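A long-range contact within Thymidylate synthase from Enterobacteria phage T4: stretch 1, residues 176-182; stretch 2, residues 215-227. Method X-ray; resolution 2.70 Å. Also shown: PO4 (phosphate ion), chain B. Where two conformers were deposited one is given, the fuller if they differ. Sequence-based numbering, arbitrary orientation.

Stretch 1 176-182: RSVDVFL
Stretch 2 215-227: NTHIYMNHVEQCK

Residues 176-182 and 215-227 of T4 thymidylate synthase meet as parallel neighbours, Ser177 paired with Asn215, Val178 with Thr216 and Asp179 with His217; their CA atoms lie 4.4, 4.9 and 5.5 Å apart, so the strands splay as they advance. Extended backbones (Val178 -130/145, His217 -140/153) set up the ladder: Asn215 N donates to Arg176 O (2.8 Å), Val178 N to Asn215 O (3.0 Å), His217 N to Val178 O (3.1 Å) and Val180 N to His217 O (3.1 Å). Ser177 OG (chi1 -144°, between wells) adds a weak bond to Asn215 O (3.4 Å).

Alternation sends Ser177, Asp179, Asn215 (t, chi2 112°) and His217 to one face, Val178 and Thr216 to the other. On the polar face His217 takes chi1 p (62°) with chi2 45°, folding its imidazole back over the partner strand: Val178 O lies over one ring face, 2.8 Å from ND1 but at a poor angle for a hydrogen bond, while NE2 comes 2.9 Å from Ser177 OG. Asp179, chi1 t, extends its carboxylate; Tyr219, m (-74°) with chi2 -62°, offers its ring edge, CE2 to OD2 3.0 Å, where the polarised C-H suits an anion. Asp179 OD1 accepts from Leu182 N (3.2 Å), tying down the turn.

On the other face, Val178 CG2 (chi1 -131°, between wells) approaches Thr216 OG1 (m; bonded elsewhere in the structure) at 3.6 Å. Past the strand, Val180 points toward stretch 2 and, chi1 t, brings CG2 to Thr216 CG2 (3.4 Å), a tight methyl-to-methyl contact.

Phe181 buries the most surface. Its CA-to-CB bond points toward stretch 2, and the t rotamer (-157°) sets CD2 4.3 Å from Ile218 CG2 (m, t) in the strand and CE1 3.7 Å from Cys226 CB in the loop. Cys226, also t, holds SG 5.0 Å from the ring centroid, obliquely.

Arg176's CA-to-CB bond points away; with t, t, p and chi4 -125°, NH2 donates to phosphate O4 (2.8 Å), probably from crystallisation liquor.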

# COMPACT_ATOMS: atom_id res chain seq x y z
N ARG A 176 -1.71 7.07 -3.71
CA ARG A 176 -2.08 6.77 -5.07
C ARG A 176 -1.46 7.70 -6.10
O ARG A 176 -0.90 7.22 -7.09
CB ARG A 176 -3.58 6.85 -5.20
CG ARG A 176 -4.09 6.18 -6.44
CD ARG A 176 -5.54 6.48 -6.57
NE ARG A 176 -5.86 7.89 -6.72
CZ ARG A 176 -6.72 8.42 -5.87
NH1 ARG A 176 -7.27 7.70 -4.89
NH2 ARG A 176 -7.05 9.70 -5.99
N SER A 177 -1.60 9.02 -5.92
CA SER A 177 -1.01 9.97 -6.86
C SER A 177 -0.45 11.07 -5.96
O SER A 177 -1.07 11.38 -4.93
CB SER A 177 -2.09 10.53 -7.81
OG SER A 177 -1.62 10.77 -9.15
N VAL A 178 0.74 11.60 -6.26
CA VAL A 178 1.27 12.67 -5.45
C VAL A 178 1.72 13.81 -6.31
O VAL A 178 2.20 13.60 -7.42
CB VAL A 178 2.51 12.33 -4.64
CG1 VAL A 178 2.12 12.83 -3.25
CG2 VAL A 178 2.95 10.86 -4.68
N ASP A 179 1.56 15.03 -5.84
CA ASP A 179 2.05 16.19 -6.56
C ASP A 179 3.33 16.54 -5.83
O ASP A 179 3.25 17.35 -4.91
CB ASP A 179 1.03 17.36 -6.47
CG ASP A 179 1.40 18.62 -7.26
OD1 ASP A 179 2.59 18.84 -7.52
OD2 ASP A 179 0.48 19.38 -7.61
N VAL A 180 4.51 16.04 -6.18
CA VAL A 180 5.72 16.37 -5.42
C VAL A 180 5.96 17.85 -5.26
O VAL A 180 6.30 18.25 -4.17
CB VAL A 180 6.95 15.81 -6.04
CG1 VAL A 180 8.04 15.85 -5.03
CG2 VAL A 180 6.79 14.36 -6.36
N PHE A 181 5.67 18.66 -6.28
CA PHE A 181 5.80 20.12 -6.28
C PHE A 181 5.03 20.64 -5.05
O PHE A 181 5.61 21.13 -4.07
CB PHE A 181 5.21 20.58 -7.63
CG PHE A 181 5.50 21.89 -8.39
CD1 PHE A 181 6.19 22.98 -7.86
CD2 PHE A 181 5.02 21.98 -9.71
CE1 PHE A 181 6.39 24.11 -8.66
CE2 PHE A 181 5.23 23.11 -10.49
CZ PHE A 181 5.93 24.18 -9.97
N LEU A 182 3.72 20.43 -5.00
CA LEU A 182 2.93 21.06 -3.95
C LEU A 182 2.01 20.16 -3.17
O LEU A 182 0.98 20.59 -2.65
CB LEU A 182 2.14 22.19 -4.60
CG LEU A 182 2.57 23.58 -4.22
CD1 LEU A 182 1.88 24.56 -5.12
CD2 LEU A 182 2.21 23.88 -2.79
N ASN A 215 1.58 7.05 -8.45
CA ASN A 215 1.99 7.99 -9.47
C ASN A 215 2.48 9.31 -8.92
O ASN A 215 1.72 10.29 -8.74
CB ASN A 215 0.83 8.21 -10.37
CG ASN A 215 1.27 8.78 -11.69
OD1 ASN A 215 1.18 8.12 -12.72
ND2 ASN A 215 1.74 10.01 -11.74
N THR A 216 3.78 9.32 -8.67
CA THR A 216 4.58 10.49 -8.29
C THR A 216 4.78 11.34 -9.56
O THR A 216 5.36 10.96 -10.58
CB THR A 216 5.92 10.00 -7.70
OG1 THR A 216 5.62 9.35 -6.47
CG2 THR A 216 6.90 11.12 -7.45
N HIS A 217 4.26 12.55 -9.51
CA HIS A 217 4.27 13.36 -10.67
C HIS A 217 4.58 14.81 -10.34
O HIS A 217 4.29 15.28 -9.22
CB HIS A 217 2.91 13.14 -11.31
CG HIS A 217 1.61 13.53 -10.58
ND1 HIS A 217 1.25 14.61 -9.88
CD2 HIS A 217 0.51 12.71 -10.61
CE1 HIS A 217 -0.00 14.48 -9.51
NE2 HIS A 217 -0.43 13.34 -9.96
N ILE A 218 5.15 15.51 -11.31
CA ILE A 218 5.47 16.93 -11.25
C ILE A 218 4.69 17.47 -12.44
O ILE A 218 4.80 16.89 -13.52
CB ILE A 218 6.95 17.13 -11.48
CG1 ILE A 218 7.81 16.41 -10.46
CG2 ILE A 218 7.18 18.63 -11.42
CD1 ILE A 218 9.29 16.57 -10.81
N TYR A 219 3.92 18.56 -12.31
CA TYR A 219 3.09 19.04 -13.44
C TYR A 219 3.94 19.84 -14.40
O TYR A 219 4.89 20.48 -13.94
CB TYR A 219 1.92 19.95 -12.98
CG TYR A 219 0.76 19.21 -12.30
CD1 TYR A 219 0.04 18.26 -12.99
CD2 TYR A 219 0.46 19.45 -10.97
CE1 TYR A 219 -0.95 17.54 -12.37
CE2 TYR A 219 -0.53 18.72 -10.35
CZ TYR A 219 -1.23 17.77 -11.05
OH TYR A 219 -2.17 17.00 -10.39
N MET A 220 3.62 19.89 -15.70
CA MET A 220 4.44 20.66 -16.64
C MET A 220 4.30 22.20 -16.58
O MET A 220 4.57 22.93 -17.54
CB MET A 220 4.12 20.12 -18.04
CG MET A 220 5.00 18.90 -18.41
SD MET A 220 4.51 17.86 -19.84
CE MET A 220 4.45 18.97 -21.22
N ASN A 221 4.06 22.73 -15.37
CA ASN A 221 3.79 24.14 -15.12
C ASN A 221 4.93 25.12 -14.86
O ASN A 221 4.90 25.88 -13.89
CB ASN A 221 2.81 24.19 -13.98
CG ASN A 221 1.41 24.26 -14.55
OD1 ASN A 221 1.06 23.59 -15.52
ND2 ASN A 221 0.57 25.09 -13.94
N HIS A 222 5.88 25.21 -15.80
CA HIS A 222 7.07 26.08 -15.74
C HIS A 222 7.88 25.75 -14.46
O HIS A 222 8.14 26.53 -13.54
CB HIS A 222 6.65 27.58 -15.77
CG HIS A 222 6.22 28.13 -17.14
ND1 HIS A 222 6.96 28.73 -18.07
CD2 HIS A 222 4.94 28.06 -17.65
CE1 HIS A 222 6.21 29.02 -19.10
NE2 HIS A 222 4.99 28.61 -18.84
N VAL A 223 8.45 24.53 -14.47
CA VAL A 223 9.20 23.95 -13.34
C VAL A 223 10.27 24.82 -12.65
O VAL A 223 10.70 24.56 -11.51
CB VAL A 223 9.83 22.59 -13.85
CG1 VAL A 223 10.65 21.83 -12.80
CG2 VAL A 223 8.67 21.67 -14.24
N GLU A 224 10.74 25.88 -13.29
CA GLU A 224 11.77 26.73 -12.73
C GLU A 224 11.16 27.70 -11.73
O GLU A 224 10.67 28.80 -12.02
CB GLU A 224 12.46 27.49 -13.86
CG GLU A 224 13.31 26.50 -14.63
CD GLU A 224 13.15 26.53 -16.13
OE1 GLU A 224 13.71 27.44 -16.75
OE2 GLU A 224 12.48 25.64 -16.68
N GLN A 225 11.18 27.08 -10.56
CA GLN A 225 10.77 27.61 -9.28
C GLN A 225 10.79 26.33 -8.44
O GLN A 225 11.28 26.39 -7.32
CB GLN A 225 9.37 28.25 -9.31
CG GLN A 225 8.17 27.54 -8.70
CD GLN A 225 6.89 28.00 -9.36
OE1 GLN A 225 6.79 28.03 -10.59
NE2 GLN A 225 5.90 28.42 -8.58
N CYS A 226 10.33 25.17 -8.96
CA CYS A 226 10.47 23.91 -8.25
C CYS A 226 11.94 23.61 -8.33
O CYS A 226 12.54 23.39 -7.28
CB CYS A 226 9.79 22.70 -8.87
SG CYS A 226 10.13 21.21 -7.89
N LYS A 227 12.55 23.70 -9.53
CA LYS A 227 14.00 23.48 -9.71
C LYS A 227 14.89 23.99 -8.55
O LYS A 227 15.67 23.24 -7.96
CB LYS A 227 14.48 24.12 -11.05
CG LYS A 227 14.07 23.28 -12.27
CD LYS A 227 14.83 23.57 -13.58
CE LYS A 227 14.31 22.65 -14.70
NZ LYS A 227 14.83 22.97 -16.02
P PO4 B . -6.49 11.77 -8.78
O1 PO4 B . -7.32 12.74 -9.76
O2 PO4 B . -5.08 12.22 -8.87
O3 PO4 B . -6.74 10.42 -9.36
O4 PO4 B . -7.15 12.06 -7.50